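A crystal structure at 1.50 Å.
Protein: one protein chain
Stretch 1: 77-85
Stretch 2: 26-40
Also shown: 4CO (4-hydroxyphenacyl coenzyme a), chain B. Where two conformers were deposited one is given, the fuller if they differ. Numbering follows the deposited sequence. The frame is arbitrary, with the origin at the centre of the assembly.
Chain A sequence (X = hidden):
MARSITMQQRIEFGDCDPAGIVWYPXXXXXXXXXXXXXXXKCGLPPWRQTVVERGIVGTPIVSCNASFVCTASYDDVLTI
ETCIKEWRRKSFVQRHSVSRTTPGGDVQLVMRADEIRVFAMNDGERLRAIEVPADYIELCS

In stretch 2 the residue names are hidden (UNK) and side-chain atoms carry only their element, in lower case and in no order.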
ATOM      1  N   VAL A  77      17.586  -2.899  -7.528  1.00 15.45           N
ATOM      2  CA  VAL A  77      16.809  -2.886  -8.733  1.00 13.97           C
ATOM      3  C   VAL A  77      16.470  -4.340  -9.051  1.00 16.76           C
ATOM      4  O   VAL A  77      17.366  -5.127  -9.323  1.00 13.53           O
ATOM      5  CB  VAL A  77      17.549  -2.223  -9.899  1.00 15.78           C
ATOM      6  CG1 VAL A  77      16.792  -2.482 -11.200  1.00 16.65           C
ATOM      7  CG2 VAL A  77      17.640  -0.728  -9.623  1.00 15.31           C
ATOM      8  N   LEU A  78      15.179  -4.673  -9.008  1.00 10.81           N
ATOM      9  CA  LEU A  78      14.771  -6.014  -9.305  1.00  9.32           C
ATOM     10  C   LEU A  78      14.454  -6.185 -10.776  1.00 12.62           C
ATOM     11  O   LEU A  78      13.977  -5.267 -11.447  1.00 12.01           O
ATOM     12  CB  LEU A  78      13.489  -6.381  -8.523  1.00 11.99           C
ATOM     13  CG  LEU A  78      13.548  -6.173  -7.013  1.00 12.04           C
ATOM     14  CD1 LEU A  78      12.139  -6.380  -6.471  1.00 14.37           C
ATOM     15  CD2 LEU A  78      14.429  -7.243  -6.397  1.00 12.17           C
ATOM     16  N   THR A  79      14.697  -7.411 -11.262  1.00 10.55           N
ATOM     17  CA  THR A  79      14.373  -7.734 -12.611  1.00 11.72           C
ATOM     18  C   THR A  79      13.318  -8.823 -12.521  1.00 13.41           C
ATOM     19  O   THR A  79      13.551  -9.842 -11.856  1.00 14.45           O
ATOM     20  CB  THR A  79      15.584  -8.202 -13.416  1.00 13.44           C
ATOM     21  OG1 THR A  79      16.413  -7.091 -13.639  1.00 14.64           O
ATOM     22  CG2 THR A  79      15.087  -8.692 -14.758  1.00 17.84           C
ATOM     23  N   ILE A  80      12.160  -8.571 -13.126  1.00  9.75           N
ATOM     24  CA  ILE A  80      11.089  -9.555 -13.107  1.00 12.20           C
ATOM     25  C   ILE A  80      10.886 -10.184 -14.517  1.00 13.08           C
ATOM     26  O   ILE A  80      10.744  -9.449 -15.506  1.00 15.25           O
ATOM     27  CB  ILE A  80       9.788  -8.942 -12.610  1.00 14.27           C
ATOM     28  CG1 ILE A  80      10.082  -8.129 -11.347  1.00 13.62           C
ATOM     29  CG2 ILE A  80       8.761 -10.073 -12.379  1.00 13.39           C
ATOM     30  CD1 ILE A  80       8.820  -7.517 -10.747  1.00 16.66           C
ATOM     31  N   GLU A  81      10.890 -11.516 -14.602  1.00 12.23           N
ATOM     32  CA  GLU A  81      10.671 -12.224 -15.868  1.00 11.23           C
ATOM     33  C   GLU A  81       9.354 -12.971 -15.743  1.00 11.51           C
ATOM     34  O   GLU A  81       9.155 -13.742 -14.816  1.00 12.68           O
ATOM     35  CB  GLU A  81      11.847 -13.159 -16.162  1.00 12.37           C
ATOM     36  CG  GLU A  81      11.745 -13.825 -17.525  1.00 50.63           C
ATOM     37  CD  GLU A  81      13.070 -14.385 -17.940  1.00100.00           C
ATOM     38  OE1 GLU A  81      14.095 -14.063 -17.374  1.00100.00           O
ATOM     39  OE2 GLU A  81      13.023 -15.173 -18.994  1.00100.00           O
ATOM     40  N   THR A  82       8.440 -12.676 -16.665  1.00 10.96           N
ATOM     41  CA  THR A  82       7.113 -13.247 -16.653  1.00  8.58           C
ATOM     42  C   THR A  82       6.771 -13.992 -17.948  1.00 12.60           C
ATOM     43  O   THR A  82       7.043 -13.530 -19.049  1.00 12.68           O
ATOM     44  CB  THR A  82       6.082 -12.079 -16.487  1.00 12.38           C
ATOM     45  OG1 THR A  82       6.334 -11.389 -15.275  1.00 11.31           O
ATOM     46  CG2 THR A  82       4.637 -12.582 -16.478  1.00 10.66           C
ATOM     47  N   CYS A  83       6.168 -15.167 -17.776  1.00 14.11           N
ATOM     48  CA  CYS A  83       5.723 -15.965 -18.912  1.00 14.99           C
ATOM     49  C   CYS A  83       4.488 -16.748 -18.524  1.00 15.70           C
ATOM     50  O   CYS A  83       4.124 -16.853 -17.360  1.00 14.38           O
ATOM     51  CB  CYS A  83       6.801 -16.922 -19.445  1.00 18.60           C
ATOM     52  SG  CYS A  83       7.105 -18.294 -18.309  1.00 20.49           S
ATOM     53  N   ILE A  84       3.821 -17.282 -19.527  1.00 13.49           N
ATOM     54  CA  ILE A  84       2.682 -18.098 -19.296  1.00 12.52           C
ATOM     55  C   ILE A  84       3.256 -19.520 -19.364  1.00 18.89           C
ATOM     56  O   ILE A  84       3.813 -19.926 -20.382  1.00 21.04           O
ATOM     57  CB  ILE A  84       1.623 -17.932 -20.357  1.00 17.12           C
ATOM     58  CG1 ILE A  84       1.146 -16.483 -20.361  1.00 19.95           C
ATOM     59  CG2 ILE A  84       0.474 -18.935 -20.080  1.00 17.67           C
ATOM     60  CD1 ILE A  84       0.184 -16.221 -19.208  1.00 14.79           C
ATOM     61  N   LYS A  85       3.126 -20.243 -18.270  1.00 11.53           N
ATOM     62  CA  LYS A  85       3.614 -21.590 -18.103  1.00 15.07           C
ATOM     63  C   LYS A  85       2.642 -22.592 -18.727  1.00 25.49           C
ATOM     64  O   LYS A  85       3.054 -23.577 -19.329  1.00 23.42           O
ATOM     65  CB  LYS A  85       3.752 -21.822 -16.582  1.00 19.84           C
ATOM     66  CG  LYS A  85       4.460 -23.087 -16.103  1.00 58.61           C
ATOM     67  CD  LYS A  85       4.063 -23.521 -14.682  1.00 78.79           C
ATOM     68  CE  LYS A  85       4.938 -24.623 -14.083  1.00 85.11           C
ATOM     69  NZ  LYS A  85       4.236 -25.906 -13.890  1.00 97.34           N
ATOM     70  N   UNK A  26       4.488  -6.152  -0.886  1.00 10.08           N
ATOM     71  CA  UNK A  26       5.011  -5.345  -1.990  1.00  9.46           C
ATOM     72  C   UNK A  26       5.387  -6.202  -3.190  1.00 12.99           C
ATOM     73  O   UNK A  26       5.183  -5.792  -4.346  1.00 10.70           O
ATOM     74  c   UNK A  26       5.574  -3.337  -0.630  1.00 15.29           C
ATOM     75  c   UNK A  26       6.141  -4.377  -1.573  1.00 10.55           C
ATOM     76  o   UNK A  26       4.502  -2.801  -0.908  1.00 15.58           O
ATOM     77  n   UNK A  26       6.221  -3.074   0.503  1.00 13.49           N
ATOM     78  N   UNK A  27       5.958  -7.409  -2.946  1.00 10.88           N
ATOM     79  CA  UNK A  27       6.273  -8.268  -4.067  1.00  9.39           C
ATOM     80  C   UNK A  27       4.990  -8.585  -4.857  1.00  8.69           C
ATOM     81  O   UNK A  27       4.963  -8.586  -6.075  1.00 11.50           O
ATOM     82  c   UNK A  27       9.938  -9.533  -1.319  1.00  7.93           C
ATOM     83  c   UNK A  27       8.631  -9.660  -1.791  1.00  7.50           C
ATOM     84  c   UNK A  27       9.335  -9.122  -4.016  1.00 10.54           C
ATOM     85  o   UNK A  27      12.243  -9.035  -1.775  1.00 18.20           O
ATOM     86  c   UNK A  27      10.649  -8.996  -3.561  1.00 12.01           C
ATOM     87  c   UNK A  27      10.946  -9.195  -2.216  1.00 12.01           C
ATOM     88  c   UNK A  27       8.311  -9.461  -3.131  1.00  8.82           C
ATOM     89  c   UNK A  27       6.894  -9.614  -3.645  1.00  8.18           C
ATOM     90  N   UNK A  28       3.883  -8.838  -4.159  1.00  8.01           N
ATOM     91  CA  UNK A  28       2.653  -9.134  -4.878  1.00  8.99           C
ATOM     92  C   UNK A  28       2.194  -7.924  -5.703  1.00 15.37           C
ATOM     93  O   UNK A  28       1.653  -8.079  -6.777  1.00 11.81           O
ATOM     94  c   UNK A  28       2.386 -13.081  -3.174  1.00 14.90           C
ATOM     95  n   UNK A  28       1.960 -12.109  -4.016  1.00 13.22           N
ATOM     96  c   UNK A  28       2.403 -11.180  -1.995  1.00 13.25           C
ATOM     97  c   UNK A  28       1.557  -9.610  -3.886  1.00 10.08           C
ATOM     98  c   UNK A  28       1.967 -10.905  -3.270  1.00 13.68           C
ATOM     99  n   UNK A  28       2.651 -12.549  -1.959  1.00 13.68           N
ATOM    100  N   UNK A  29       2.421  -6.683  -5.195  1.00 10.94           N
ATOM    101  CA  UNK A  29       2.046  -5.497  -5.967  1.00  7.71           C
ATOM    102  C   UNK A  29       2.864  -5.551  -7.247  1.00  8.86           C
ATOM    103  O   UNK A  29       2.332  -5.328  -8.321  1.00 12.03           O
ATOM    104  n   UNK A  29       3.476  -0.900  -5.646  1.00 27.71           N
ATOM    105  c   UNK A  29       3.790  -1.129  -4.396  1.00 27.79           C
ATOM    106  c   UNK A  29       2.492  -4.198  -5.243  1.00  9.39           C
ATOM    107  c   UNK A  29       1.621  -2.227  -3.954  1.00 41.86           C
ATOM    108  n   UNK A  29       2.933  -1.739  -3.583  1.00 20.63           N
ATOM    109  c   UNK A  29       1.612  -3.758  -4.099  1.00 34.30           C
ATOM    110  n   UNK A  29       4.999  -0.720  -3.939  1.00 25.43           N
ATOM    111  N   UNK A  30       4.143  -5.858  -7.116  1.00  6.92           N
ATOM    112  CA  UNK A  30       4.986  -5.886  -8.303  1.00  8.14           C
ATOM    113  C   UNK A  30       4.631  -7.035  -9.269  1.00 13.12           C
ATOM    114  O   UNK A  30       4.703  -6.874 -10.533  1.00 10.51           O
ATOM    115  n   UNK A  30       6.862  -2.571  -6.304  1.00 12.78           N
ATOM    116  c   UNK A  30       9.349  -5.240  -4.376  1.00  9.60           C
ATOM    117  c   UNK A  30       8.550  -2.972  -4.457  1.00 11.57           C
ATOM    118  c   UNK A  30       9.341  -3.941  -3.884  1.00  9.16           C
ATOM    119  c   UNK A  30       7.747  -4.619  -6.045  1.00 10.21           C
ATOM    120  c   UNK A  30       6.479  -5.863  -7.938  1.00  7.47           C
ATOM    121  c   UNK A  30       7.739  -3.308  -5.538  1.00 11.09           C
ATOM    122  c   UNK A  30       6.819  -4.662  -7.124  1.00  8.72           C
ATOM    123  c   UNK A  30       6.302  -3.407  -7.256  1.00 11.95           C
ATOM    124  c   UNK A  30       8.551  -5.586  -5.428  1.00 10.40           C
ATOM    125  N   UNK A  31       4.277  -8.197  -8.691  1.00 10.37           N
ATOM    126  CA  UNK A  31       3.879  -9.345  -9.505  1.00 11.06           C
ATOM    127  C   UNK A  31       2.626  -8.972 -10.303  1.00 10.42           C
ATOM    128  O   UNK A  31       2.499  -9.261 -11.468  1.00 11.31           O
ATOM    129  c   UNK A  31       3.611 -10.593  -8.637  0.50 12.11           C
ATOM    130  c   UNK A  31       6.121 -10.818  -8.805  0.50 13.34           C
ATOM    131  c   UNK A  31       4.833 -12.310  -7.247  0.50 24.68           C
ATOM    132  c   UNK A  31       4.812 -11.550  -8.567  0.50 18.02           C
ATOM    133  N   UNK A  32       1.688  -8.263  -9.648  1.00  8.71           N
ATOM    134  CA  UNK A  32       0.464  -7.845 -10.342  1.00  9.45           C
ATOM    135  C   UNK A  32       0.765  -6.879 -11.490  1.00 10.11           C
ATOM    136  O   UNK A  32       0.147  -6.946 -12.578  1.00  9.78           O
ATOM    137  o   UNK A  32      -2.499  -6.066 -10.108  1.00  9.83           O
ATOM    138  c   UNK A  32      -1.919  -7.249 -10.035  1.00 10.72           C
ATOM    139  c   UNK A  32      -0.574  -7.266  -9.370  1.00  9.75           C
ATOM    140  o   UNK A  32      -2.418  -8.277 -10.466  1.00 10.76           O
ATOM    141  N   UNK A  33       1.734  -5.971 -11.278  1.00  9.15           N
ATOM    142  CA  UNK A  33       2.067  -5.039 -12.354  1.00  9.71           C
ATOM    143  C   UNK A  33       2.760  -5.815 -13.474  1.00  9.76           C
ATOM    144  O   UNK A  33       2.544  -5.589 -14.674  1.00 11.06           O
ATOM    145  c   UNK A  33       3.010  -3.945 -11.823  1.00 10.75           C
ATOM    146  N   UNK A  34       3.627  -6.772 -13.081  1.00  9.07           N
ATOM    147  CA  UNK A  34       4.335  -7.541 -14.123  1.00  8.45           C
ATOM    148  C   UNK A  34       3.331  -8.406 -14.915  1.00 12.81           C
ATOM    149  O   UNK A  34       3.477  -8.641 -16.096  1.00 10.71           O
ATOM    150  c   UNK A  34       5.398  -8.439 -13.504  1.00 10.01           C
ATOM    151  N   UNK A  35       2.300  -8.919 -14.245  1.00  9.31           N
ATOM    152  CA  UNK A  35       1.279  -9.748 -14.924  1.00  9.28           C
ATOM    153  C   UNK A  35       0.565  -8.963 -16.039  1.00 12.09           C
ATOM    154  O   UNK A  35       0.338  -9.438 -17.163  1.00 10.81           O
ATOM    155  o   UNK A  35      -0.919 -10.773 -14.513  1.00 10.69           O
ATOM    156  c   UNK A  35       0.231 -10.193 -13.889  1.00 10.12           C
ATOM    157  N   UNK A  36       0.184  -7.735 -15.693  1.00  8.87           N
ATOM    158  CA  UNK A  36      -0.544  -6.891 -16.624  1.00  7.73           C
ATOM    159  C   UNK A  36       0.393  -6.395 -17.707  1.00 13.94           C
ATOM    160  O   UNK A  36      -0.007  -6.278 -18.873  1.00 12.24           O
ATOM    161  c   UNK A  36      -3.022  -3.991 -15.932  1.00 10.25           C
ATOM    162  n   UNK A  36      -2.479  -1.863 -17.838  1.00 11.07           N
ATOM    163  c   UNK A  36      -2.346  -5.126 -16.697  1.00 10.92           C
ATOM    164  c   UNK A  36      -1.880  -1.887 -16.659  1.00 10.34           C
ATOM    165  n   UNK A  36      -1.018  -0.918 -16.371  1.00  9.53           N
ATOM    166  c   UNK A  36      -1.173  -5.710 -15.907  1.00  8.32           C
ATOM    167  n   UNK A  36      -2.105  -2.835 -15.742  1.00  9.57           N
ATOM    168  N   UNK A  37       1.628  -6.072 -17.298  1.00 10.85           N
ATOM    169  CA  UNK A  37       2.638  -5.599 -18.234  1.00 10.77           C
ATOM    170  C   UNK A  37       2.867  -6.646 -19.337  1.00 16.85           C
ATOM    171  O   UNK A  37       3.112  -6.329 -20.531  1.00 12.79           O
ATOM    172  n   UNK A  37       6.011  -5.710 -18.774  1.00 12.30           N
ATOM    173  c   UNK A  37       5.065  -4.838 -18.463  1.00 10.71           C
ATOM    174  o   UNK A  37       5.020  -3.678 -18.952  1.00 14.62           O
ATOM    175  c   UNK A  37       3.969  -5.310 -17.480  1.00  9.35           C
ATOM    176  N   UNK A  38       2.815  -7.928 -18.922  1.00 11.44           N
ATOM    177  CA  UNK A  38       3.006  -9.026 -19.882  1.00  8.45           C
ATOM    178  C   UNK A  38       1.941  -8.935 -20.946  1.00 12.39           C
ATOM    179  O   UNK A  38       2.228  -8.929 -22.126  1.00 11.28           O
ATOM    180  c   UNK A  38       4.026 -12.169 -20.454  1.00 13.56           C
ATOM    181  c   UNK A  38       2.846 -10.364 -19.137  1.00 10.34           C
ATOM    182  c   UNK A  38       4.012 -13.290 -21.290  1.00 16.19           C
ATOM    183  c   UNK A  38       1.577 -13.218 -21.307  1.00 15.89           C
ATOM    184  c   UNK A  38       2.779 -13.802 -21.711  1.00 18.39           C
ATOM    185  o   UNK A  38       2.696 -14.896 -22.534  1.00 19.36           O
ATOM    186  c   UNK A  38       2.834 -11.564 -20.043  1.00 10.26           C
ATOM    187  c   UNK A  38       1.619 -12.098 -20.473  1.00 14.54           C
ATOM    188  N   UNK A  39       0.677  -8.841 -20.531  1.00  9.56           N
ATOM    189  CA  UNK A  39      -0.381  -8.768 -21.516  1.00  9.77           C
ATOM    190  C   UNK A  39      -0.288  -7.506 -22.380  1.00 15.91           C
ATOM    191  O   UNK A  39      -0.519  -7.596 -23.603  1.00 16.53           O
ATOM    192  c   UNK A  39      -2.367 -11.740 -18.362  1.00 13.80           C
ATOM    193  c   UNK A  39      -1.762  -8.850 -20.819  1.00  8.03           C
ATOM    194  c   UNK A  39      -2.377 -12.828 -19.238  1.00 10.99           C
ATOM    195  c   UNK A  39      -2.183 -10.447 -18.867  1.00 15.15           C
ATOM    196  c   UNK A  39      -2.175 -12.618 -20.605  1.00 11.88           C
ATOM    197  c   UNK A  39      -1.979 -11.324 -21.089  1.00 11.74           C
ATOM    198  c   UNK A  39      -1.986 -10.225 -20.236  1.00  8.52           C
ATOM    199  N   UNK A  40       0.026  -6.329 -21.758  1.00 10.50           N
ATOM    200  CA  UNK A  40       0.119  -5.085 -22.539  1.00  9.50           C
ATOM    201  C   UNK A  40       1.227  -5.200 -23.591  1.00 13.22           C
ATOM    202  O   UNK A  40       1.049  -4.809 -24.768  1.00 12.63           O
ATOM    203  c   UNK A  40       0.790  -2.636 -22.455  1.00 12.20           C
ATOM    204  c   UNK A  40      -2.109  -3.021 -21.623  1.00 12.54           C
ATOM    205  c   UNK A  40       0.330  -3.856 -21.654  1.00  9.56           C
ATOM    206  c   UNK A  40      -0.911  -3.539 -20.819  1.00  9.58           C
TER
HETATM  207  N1A 4CO B 170      -6.488 -23.515  -7.972  1.00 13.46           N
HETATM  208  C2A 4CO B 170      -6.373 -23.759  -9.313  1.00 17.56           C
HETATM  209  N3A 4CO B 170      -7.210 -23.418 -10.257  1.00 11.61           N
HETATM  210  C4A 4CO B 170      -8.271 -22.735  -9.776  1.00 12.65           C
HETATM  211  C5A 4CO B 170      -8.524 -22.430  -8.450  1.00 12.37           C
HETATM  212  C6A 4CO B 170      -7.567 -22.839  -7.508  1.00 14.95           C
HETATM  213  N6A 4CO B 170      -7.687 -22.599  -6.219  1.00 18.38           N
HETATM  214  N7A 4CO B 170      -9.723 -21.735  -8.318  1.00 13.68           N
HETATM  215  C8A 4CO B 170     -10.192 -21.641  -9.568  1.00 14.59           C
HETATM  216  N9A 4CO B 170      -9.366 -22.247 -10.478  1.00 13.40           N
HETATM  217  C1D 4CO B 170      -9.585 -22.428 -11.916  1.00 13.03           C
HETATM  218  C2D 4CO B 170     -10.685 -23.448 -12.195  1.00 15.93           C
HETATM  219  O2D 4CO B 170     -10.207 -24.789 -12.068  1.00 19.55           O
HETATM  220  C3D 4CO B 170     -10.967 -23.118 -13.650  1.00 17.44           C
HETATM  221  O3D 4CO B 170      -9.863 -23.456 -14.452  1.00 20.03           O
HETATM  222  P3D 4CO B 170     -10.019 -24.287 -15.787  1.00 17.07           P
HETATM  223  O7A 4CO B 170     -10.071 -25.682 -15.401  1.00 35.28           O
HETATM  224  O8A 4CO B 170     -11.230 -23.868 -16.500  1.00 18.54           O
HETATM  225  O9A 4CO B 170      -8.763 -23.992 -16.652  1.00 15.98           O
HETATM  226  C4D 4CO B 170     -10.957 -21.595 -13.555  1.00 17.83           C
HETATM  227  O4D 4CO B 170     -10.147 -21.267 -12.384  1.00 15.65           O
HETATM  228  C5D 4CO B 170     -12.286 -20.898 -13.529  1.00 18.24           C
HETATM  229  O5D 4CO B 170     -12.912 -21.208 -12.281  1.00 20.34           O
HETATM  230  P1A 4CO B 170     -14.424 -21.685 -12.297  1.00 20.47           P
HETATM  231  O1A 4CO B 170     -14.650 -22.115 -10.908  1.00 19.71           O
HETATM  232  O2A 4CO B 170     -14.665 -22.735 -13.260  1.00 26.34           O
HETATM  233  O3A 4CO B 170     -15.319 -20.521 -12.699  1.00 16.88           O
HETATM  234  P2A 4CO B 170     -16.063 -19.404 -11.820  1.00 17.81           P
HETATM  235  O4A 4CO B 170     -16.609 -18.426 -12.785  1.00 16.32           O
HETATM  236  O5A 4CO B 170     -17.159 -20.044 -11.096  1.00 19.36           O
HETATM  237  O6A 4CO B 170     -15.127 -18.804 -10.606  1.00 15.58           O
HETATM  238  CBP 4CO B 170     -13.977 -16.861  -9.995  1.00 16.19           C
HETATM  239  CCP 4CO B 170     -14.016 -18.033 -10.979  1.00 18.53           C
HETATM  240  CDP 4CO B 170     -15.287 -16.055 -10.038  1.00 13.65           C
HETATM  241  CEP 4CO B 170     -12.758 -15.992 -10.272  1.00 18.34           C
HETATM  242  CAP 4CO B 170     -14.005 -17.358  -8.541  1.00 16.30           C
HETATM  243  OAP 4CO B 170     -12.913 -18.248  -8.302  1.00 12.62           O
HETATM  244  C9P 4CO B 170     -13.666 -16.227  -7.572  1.00 11.24           C
HETATM  245  O9P 4CO B 170     -14.416 -15.282  -7.451  1.00 14.09           O
HETATM  246  N8P 4CO B 170     -12.384 -16.290  -6.896  1.00 11.41           N
HETATM  247  C7P 4CO B 170     -12.066 -15.046  -6.184  1.00 12.59           C
HETATM  248  C6P 4CO B 170     -11.266 -14.072  -7.061  1.00 13.91           C
HETATM  249  C5P 4CO B 170     -10.663 -12.985  -6.164  1.00 15.50           C
HETATM  250  O5P 4CO B 170     -11.348 -12.281  -5.429  1.00 12.73           O
HETATM  251  N4P 4CO B 170      -9.231 -12.873  -6.304  1.00  9.25           N
HETATM  252  C3P 4CO B 170      -8.583 -11.943  -5.391  1.00  9.85           C
HETATM  253  C2P 4CO B 170      -8.814 -10.511  -5.798  1.00 17.59           C
HETATM  254  S1P 4CO B 170      -8.867 -10.238  -7.569  1.00 18.77           S
HETATM  255  O1B 4CO B 170      -6.351  -8.157  -7.520  1.00 14.50           O
HETATM  256  C1B 4CO B 170      -7.296  -8.222  -8.286  1.00 11.31           C
HETATM  257  C2B 4CO B 170      -7.064  -8.144  -9.733  1.00  7.93           C
HETATM  258  C3B 4CO B 170      -8.176  -8.206 -10.609  1.00  9.97           C
HETATM  259  C4B 4CO B 170      -7.973  -8.112 -11.984  1.00  8.40           C
HETATM  260  C5B 4CO B 170      -6.669  -7.927 -12.487  1.00 11.15           C
HETATM  261  O2B 4CO B 170      -6.450  -7.763 -13.871  1.00 11.52           O
HETATM  262  C6B 4CO B 170      -5.559  -7.891 -11.597  1.00  8.06           C
HETATM  263  C7B 4CO B 170      -5.760  -7.999 -10.207  1.00  8.78           C
HETATM  264  CB  4CO B 170      -8.677  -8.424  -7.783  1.00 11.04           C
HETATM  265  O   HOH W   1       4.309 -16.775 -22.281  1.00 22.82           O

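Position 26 has two side-chain carbons, the second carrying one oxygen and one nitrogen. It is out of reach of the strand. This is N26. Asparagine and aspartate differ here by that nitrogen.

Position 27 has one carbon, then a ring of six carbons bearing an oxygen. A ring carbon lies near L78. This is Y27, and its CE1 is 4.2 Å from L78 CD1.

Position 28 has one carbon and a five-membered ring of three carbons and two nitrogens. It does not touch the strand. This is H28.

Position 29 has three carbons, a nitrogen, then a carbon carrying two more nitrogens. It is also out of reach. This is R29. Its NE donates a hydrogen bond to N26 OD1 at 3.3 Å, within the helix.

Position 30 has one carbon, then fused five- and six-membered rings holding eight carbons and one nitrogen. It touches L78 and I80. This is W30. Its CZ3 is 3.7 Å from L78 CD1, and its CB is 4.0 Å from I80 CD1.

Position 31 has four carbons, forked at the second. No atom comes within contact distance of the strand. This is L31, deposited in two conformers.

Position 32 has two carbons, the second carrying two oxygens. It is far from the strand. This is D32. Its OD1 lies 3.4 Å from C6B of the bound 4CO.

Position 33 has a single carbon pointing sideways, with no contact. This is A33.

Position 34 also has one carbon, but it points toward the strand and touches I80 and T82. This is A34. Its CB is 3.9 Å from I80 CG2 and 3.6 Å from T82 OG1.

Position 35 has one carbon and one oxygen, and its CA-to-CB bond points away. This is S35.

Position 36 repeats the pattern of three carbons, a nitrogen and a carbon with two nitrogens. It is out of reach. This is R36.

Position 37 has two carbons, the second with one oxygen and one nitrogen. It starts toward the strand but makes no contact. This is N37.

Position 38 has one carbon and a six-carbon ring bearing an oxygen. It touches T82, C83 and I84. This is Y38. Its CD1 is 3.6 Å from T82 O, and its OH is 3.1 Å from I84 CG1.

Position 39 has one carbon and a bare six-carbon ring, whose end approaches I84. This is F39, with CZ 4.3 Å from I84 CD1.

Position 40 has four carbons, forked at the first, one arm two carbons long. It is out of reach. This is I40.

The helix crosses the strand at -61°. No direct hydrogen bond joins them, so packing carries the contact. L78, I80 and T82 alternate along the strand and point toward the helix. A34 has only a methyl, and I80 and T82 both rest against it. One water links the elements: it is 2.5 Å from Y38 OH and accepts from I84 N at 2.8 Å.

Stretch 2 26-40: NYHRWLDAASRNYFI
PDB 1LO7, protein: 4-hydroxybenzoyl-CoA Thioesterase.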